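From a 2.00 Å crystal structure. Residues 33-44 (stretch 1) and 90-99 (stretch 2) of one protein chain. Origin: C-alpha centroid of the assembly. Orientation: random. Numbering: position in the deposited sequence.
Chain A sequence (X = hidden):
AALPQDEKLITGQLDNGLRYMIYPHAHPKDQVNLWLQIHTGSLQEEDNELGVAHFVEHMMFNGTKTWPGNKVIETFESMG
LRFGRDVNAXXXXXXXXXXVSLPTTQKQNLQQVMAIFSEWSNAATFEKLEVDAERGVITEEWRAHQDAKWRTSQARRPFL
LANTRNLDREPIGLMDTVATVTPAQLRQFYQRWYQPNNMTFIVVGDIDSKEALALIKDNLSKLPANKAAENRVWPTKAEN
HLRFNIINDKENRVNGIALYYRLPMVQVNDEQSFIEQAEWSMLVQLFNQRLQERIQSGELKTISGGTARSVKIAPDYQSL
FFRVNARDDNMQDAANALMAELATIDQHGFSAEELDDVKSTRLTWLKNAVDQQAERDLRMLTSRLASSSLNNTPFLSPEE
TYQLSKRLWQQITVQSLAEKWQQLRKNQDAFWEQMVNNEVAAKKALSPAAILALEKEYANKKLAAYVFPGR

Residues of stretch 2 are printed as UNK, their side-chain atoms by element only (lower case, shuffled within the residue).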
# COMPACT_ATOMS: atom_id res chain seq x y z
N ASN A 33 -9.24 -18.16 -0.81
CA ASN A 33 -9.17 -16.94 -1.58
C ASN A 33 -8.48 -17.32 -2.87
O ASN A 33 -7.47 -18.04 -2.86
CB ASN A 33 -8.39 -15.85 -0.86
CG ASN A 33 -9.19 -15.09 0.15
OD1 ASN A 33 -10.41 -15.26 0.29
ND2 ASN A 33 -8.51 -14.25 0.91
N LEU A 34 -9.09 -16.92 -3.99
CA LEU A 34 -8.55 -17.14 -5.33
C LEU A 34 -8.43 -15.76 -5.94
O LEU A 34 -9.45 -15.08 -6.10
CB LEU A 34 -9.47 -18.05 -6.18
CG LEU A 34 -9.82 -19.44 -5.63
CD1 LEU A 34 -10.81 -20.13 -6.55
CD2 LEU A 34 -8.57 -20.34 -5.46
N TRP A 35 -7.19 -15.30 -6.13
CA TRP A 35 -6.93 -13.97 -6.68
C TRP A 35 -6.11 -14.07 -7.94
O TRP A 35 -5.06 -14.72 -7.94
CB TRP A 35 -6.14 -13.08 -5.68
CG TRP A 35 -6.84 -12.58 -4.44
CD1 TRP A 35 -7.99 -13.07 -3.88
CD2 TRP A 35 -6.35 -11.57 -3.56
NE1 TRP A 35 -8.28 -12.37 -2.73
CE2 TRP A 35 -7.28 -11.45 -2.50
CE3 TRP A 35 -5.20 -10.76 -3.54
CZ2 TRP A 35 -7.09 -10.57 -1.42
CZ3 TRP A 35 -5.03 -9.85 -2.50
CH2 TRP A 35 -5.98 -9.75 -1.47
N LEU A 36 -6.55 -13.37 -9.00
CA LEU A 36 -5.80 -13.26 -10.24
C LEU A 36 -5.16 -11.87 -10.24
O LEU A 36 -5.86 -10.84 -10.22
CB LEU A 36 -6.66 -13.48 -11.49
CG LEU A 36 -5.94 -13.23 -12.84
CD1 LEU A 36 -4.75 -14.22 -13.05
CD2 LEU A 36 -6.94 -13.25 -14.02
N GLN A 37 -3.82 -11.84 -10.25
CA GLN A 37 -3.06 -10.62 -10.20
C GLN A 37 -2.38 -10.29 -11.52
O GLN A 37 -1.50 -11.02 -11.98
CB GLN A 37 -2.05 -10.69 -9.02
CG GLN A 37 -1.01 -9.55 -8.96
CD GLN A 37 0.02 -9.86 -7.91
OE1 GLN A 37 0.76 -10.84 -8.02
NE2 GLN A 37 0.08 -9.06 -6.88
N ILE A 38 -2.78 -9.17 -12.13
CA ILE A 38 -2.19 -8.66 -13.37
C ILE A 38 -1.14 -7.69 -12.89
O ILE A 38 -1.48 -6.75 -12.18
CB ILE A 38 -3.23 -7.96 -14.31
CG1 ILE A 38 -4.59 -8.75 -14.43
CG2 ILE A 38 -2.63 -7.64 -15.68
CD1 ILE A 38 -4.57 -10.20 -14.93
N HIS A 39 0.11 -7.87 -13.31
CA HIS A 39 1.22 -7.01 -12.86
C HIS A 39 1.29 -5.67 -13.61
O HIS A 39 2.40 -5.14 -13.83
CB HIS A 39 2.55 -7.77 -12.91
CG HIS A 39 2.61 -8.93 -11.96
ND1 HIS A 39 3.33 -8.85 -10.79
CD2 HIS A 39 2.06 -10.16 -12.05
CE1 HIS A 39 3.19 -10.03 -10.19
NE2 HIS A 39 2.43 -10.85 -10.92
N THR A 40 0.11 -5.13 -13.98
CA THR A 40 -0.03 -3.87 -14.70
C THR A 40 -1.26 -3.14 -14.16
O THR A 40 -2.34 -3.75 -14.05
CB THR A 40 -0.20 -4.10 -16.22
OG1 THR A 40 0.93 -4.80 -16.74
CG2 THR A 40 -0.42 -2.79 -17.01
N GLY A 41 -1.06 -1.86 -13.86
CA GLY A 41 -2.08 -0.92 -13.42
C GLY A 41 -2.08 0.32 -14.32
O GLY A 41 -1.75 0.24 -15.50
N SER A 42 -2.46 1.46 -13.76
CA SER A 42 -2.54 2.73 -14.49
C SER A 42 -1.19 3.29 -14.93
O SER A 42 -1.18 4.06 -15.88
CB SER A 42 -3.29 3.77 -13.66
OG SER A 42 -2.61 3.97 -12.43
N LEU A 43 -0.06 2.95 -14.24
CA LEU A 43 1.25 3.52 -14.62
C LEU A 43 1.59 3.30 -16.10
O LEU A 43 2.16 4.19 -16.74
CB LEU A 43 2.41 3.00 -13.75
CG LEU A 43 2.45 3.34 -12.25
CD1 LEU A 43 3.58 2.64 -11.57
CD2 LEU A 43 2.56 4.82 -12.00
N GLN A 44 1.25 2.12 -16.63
CA GLN A 44 1.58 1.71 -18.00
C GLN A 44 0.73 2.31 -19.10
O GLN A 44 1.06 2.14 -20.27
CB GLN A 44 1.57 0.18 -18.12
CG GLN A 44 2.52 -0.51 -17.15
CD GLN A 44 3.97 -0.09 -17.27
OE1 GLN A 44 4.50 0.14 -18.36
NE2 GLN A 44 4.65 0.02 -16.14
N UNK A 90 -9.91 -4.63 -8.12
CA UNK A 90 -9.39 -3.28 -7.94
C UNK A 90 -8.28 -3.02 -8.93
O UNK A 90 -7.58 -3.96 -9.32
c UNK A 90 -8.92 -3.01 -6.48
c UNK A 90 -5.22 -3.87 -6.03
o UNK A 90 -4.13 -5.63 -4.82
c UNK A 90 -6.52 -5.51 -4.86
c UNK A 90 -7.65 -3.72 -6.07
c UNK A 90 -6.39 -3.21 -6.40
c UNK A 90 -5.28 -4.99 -5.22
c UNK A 90 -7.69 -4.87 -5.28
N UNK A 91 -8.07 -1.74 -9.26
CA UNK A 91 -7.00 -1.28 -10.12
C UNK A 91 -6.22 -0.23 -9.35
O UNK A 91 -6.80 0.73 -8.84
c UNK A 91 -7.53 -0.71 -11.46
o UNK A 91 -8.41 -1.66 -12.04
c UNK A 91 -6.40 -0.40 -12.44
N UNK A 92 -4.90 -0.41 -9.28
CA UNK A 92 -4.05 0.57 -8.61
C UNK A 92 -3.03 1.06 -9.64
O UNK A 92 -3.16 0.76 -10.83
o UNK A 92 -2.41 -1.06 -7.81
c UNK A 92 -3.35 -0.07 -7.41
N UNK A 93 -2.03 1.80 -9.19
CA UNK A 93 -0.96 2.28 -10.07
C UNK A 93 -0.16 1.09 -10.63
O UNK A 93 0.24 1.11 -11.78
c UNK A 93 -1.63 6.85 -7.78
c UNK A 93 -0.69 5.54 -9.57
c UNK A 93 0.01 3.14 -9.25
c UNK A 93 -1.53 5.75 -6.94
c UNK A 93 -0.99 4.56 -7.41
c UNK A 93 -0.58 4.43 -8.74
c UNK A 93 -1.21 6.74 -9.10
o UNK A 93 -2.12 8.04 -7.33
N UNK A 94 0.06 0.08 -9.80
CA UNK A 94 0.94 -1.07 -10.05
C UNK A 94 0.31 -2.35 -10.55
O UNK A 94 1.02 -3.20 -11.09
c UNK A 94 2.27 -0.21 -8.03
o UNK A 94 1.91 0.01 -6.86
c UNK A 94 1.69 -1.40 -8.74
o UNK A 94 3.08 0.52 -8.64
N UNK A 95 -0.99 -2.55 -10.30
CA UNK A 95 -1.63 -3.82 -10.64
C UNK A 95 -3.15 -3.73 -10.77
O UNK A 95 -3.78 -2.75 -10.35
o UNK A 95 -1.73 -4.94 -5.84
c UNK A 95 -1.44 -5.36 -6.98
c UNK A 95 -1.30 -4.88 -9.55
c UNK A 95 -1.75 -4.47 -8.16
o UNK A 95 -0.90 -6.48 -7.18
N UNK A 96 -3.72 -4.82 -11.29
CA UNK A 96 -5.16 -5.05 -11.40
C UNK A 96 -5.35 -6.42 -10.77
O UNK A 96 -4.66 -7.36 -11.16
c UNK A 96 -5.65 -5.02 -12.85
c UNK A 96 -7.15 -4.87 -12.92
o UNK A 96 -5.03 -3.94 -13.54
N UNK A 97 -6.22 -6.53 -9.77
CA UNK A 97 -6.42 -7.80 -9.07
C UNK A 97 -7.90 -8.17 -9.07
O UNK A 97 -8.75 -7.32 -8.78
c UNK A 97 -6.01 -9.13 -6.92
c UNK A 97 -5.80 -7.79 -7.63
c UNK A 97 -4.31 -7.47 -7.66
N UNK A 98 -8.19 -9.47 -9.35
CA UNK A 98 -9.53 -10.06 -9.41
C UNK A 98 -9.65 -11.07 -8.29
O UNK A 98 -8.81 -11.97 -8.18
o UNK A 98 -9.31 -6.75 -14.86
c UNK A 98 -9.79 -10.68 -10.79
c UNK A 98 -8.29 -8.42 -13.48
c UNK A 98 -10.75 -8.88 -12.29
c UNK A 98 -8.43 -9.40 -12.51
c UNK A 98 -10.63 -7.90 -13.26
c UNK A 98 -9.66 -9.65 -11.89
c UNK A 98 -9.40 -7.68 -13.87
N UNK A 99 -10.64 -10.86 -7.40
CA UNK A 99 -10.73 -11.61 -6.15
C UNK A 99 -12.03 -12.36 -5.96
O UNK A 99 -13.11 -11.81 -6.16
n UNK A 99 -8.08 -8.21 -3.55
c UNK A 99 -9.25 -8.57 -4.07
o UNK A 99 -10.28 -7.96 -3.80
c UNK A 99 -9.25 -9.75 -5.04
c UNK A 99 -10.51 -10.65 -4.94
O HOH W 1 1.25 -0.40 -13.90

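Position 90 has one carbon leading to a six-carbon ring that bears an oxygen. The ring makes no close contact with stretch 1. This is Tyr90.

Position 91 has a CB carrying one oxygen and one carbon. That carbon lies 4.5 Å from Gly41 CA. The residue is Thr91.

Position 92 has one carbon and one oxygen, and its CB points away from stretch 1. It is Ser92. Its backbone makes the contact: Ser42 N donates to Ser92 O at 3.1 Å.

Position 93 has one carbon and a six-carbon ring with an oxygen. The ring lies near Ser42 and Leu43, and its CB is 3.9 Å from Leu43 CG. This is Tyr93. Leu43 N donates to Tyr93 O at 3.1 Å. A water also joins Gly41 N to Tyr93 O.

Position 94 has two carbons, the second carrying two oxygens. Its CB points away, but the side chain bends back, and one of the two oxygens lies 3.7 Å from Leu43 CD1. This short acid is Asp94, and that oxygen is OD1.

Position 95 has three carbons, the third carrying two oxygens. One carboxylate oxygen lies 2.8 Å from Gln37 NE2. It is an acid one carbon longer, Glu95. That oxygen is OE1, and Gln37 NE2 donates to it. OE2 accepts from Tyr90 OH at 2.7 Å, a bond within stretch 2, while OE1 makes the link to stretch 1.

Position 96 has a CB with one oxygen and one carbon. The oxygen is 2.7 Å from Thr40 O. This is Thr96, and its OG1 donates that hydrogen bond. Its backbone pairs with Ile38.

Position 97 has three carbons, branched at CB, and no polar atom. They pack near Trp35 and Gln37. The residue is Val97; its CG1 is 3.8 Å from Trp35 CE3.

Position 98 has one carbon and a six-carbon ring with an oxygen. A ring carbon lies 3.8 Å from Ile38 CG1, which meets the ring edge. It is Tyr98, and that carbon is CE2.

Position 99 has three carbons, the third carrying an oxygen and a nitrogen, and lies against the indole of Trp35. This amide is Gln99. Its CG sits over the five-membered ring, 3.5 Å from the centroid, in a CH-pi contact.

The contact is an antiparallel strand pairing extended by a loop. Leu36 and Tyr98 exchange two backbone hydrogen bonds, as do Ile38 and Thr96. Side chains of Trp35, Gln37, Val97 and Gln99 share one face; those of Leu36, Ile38, Thr96 and Tyr98 share the other. Beyond the strands, Gly41 fits closely against the loop. An ideal CB there would lie 2.2 Å from Ser92 O, a clash.

Stretch 2, residues 90-99: YTSYDETVYQ
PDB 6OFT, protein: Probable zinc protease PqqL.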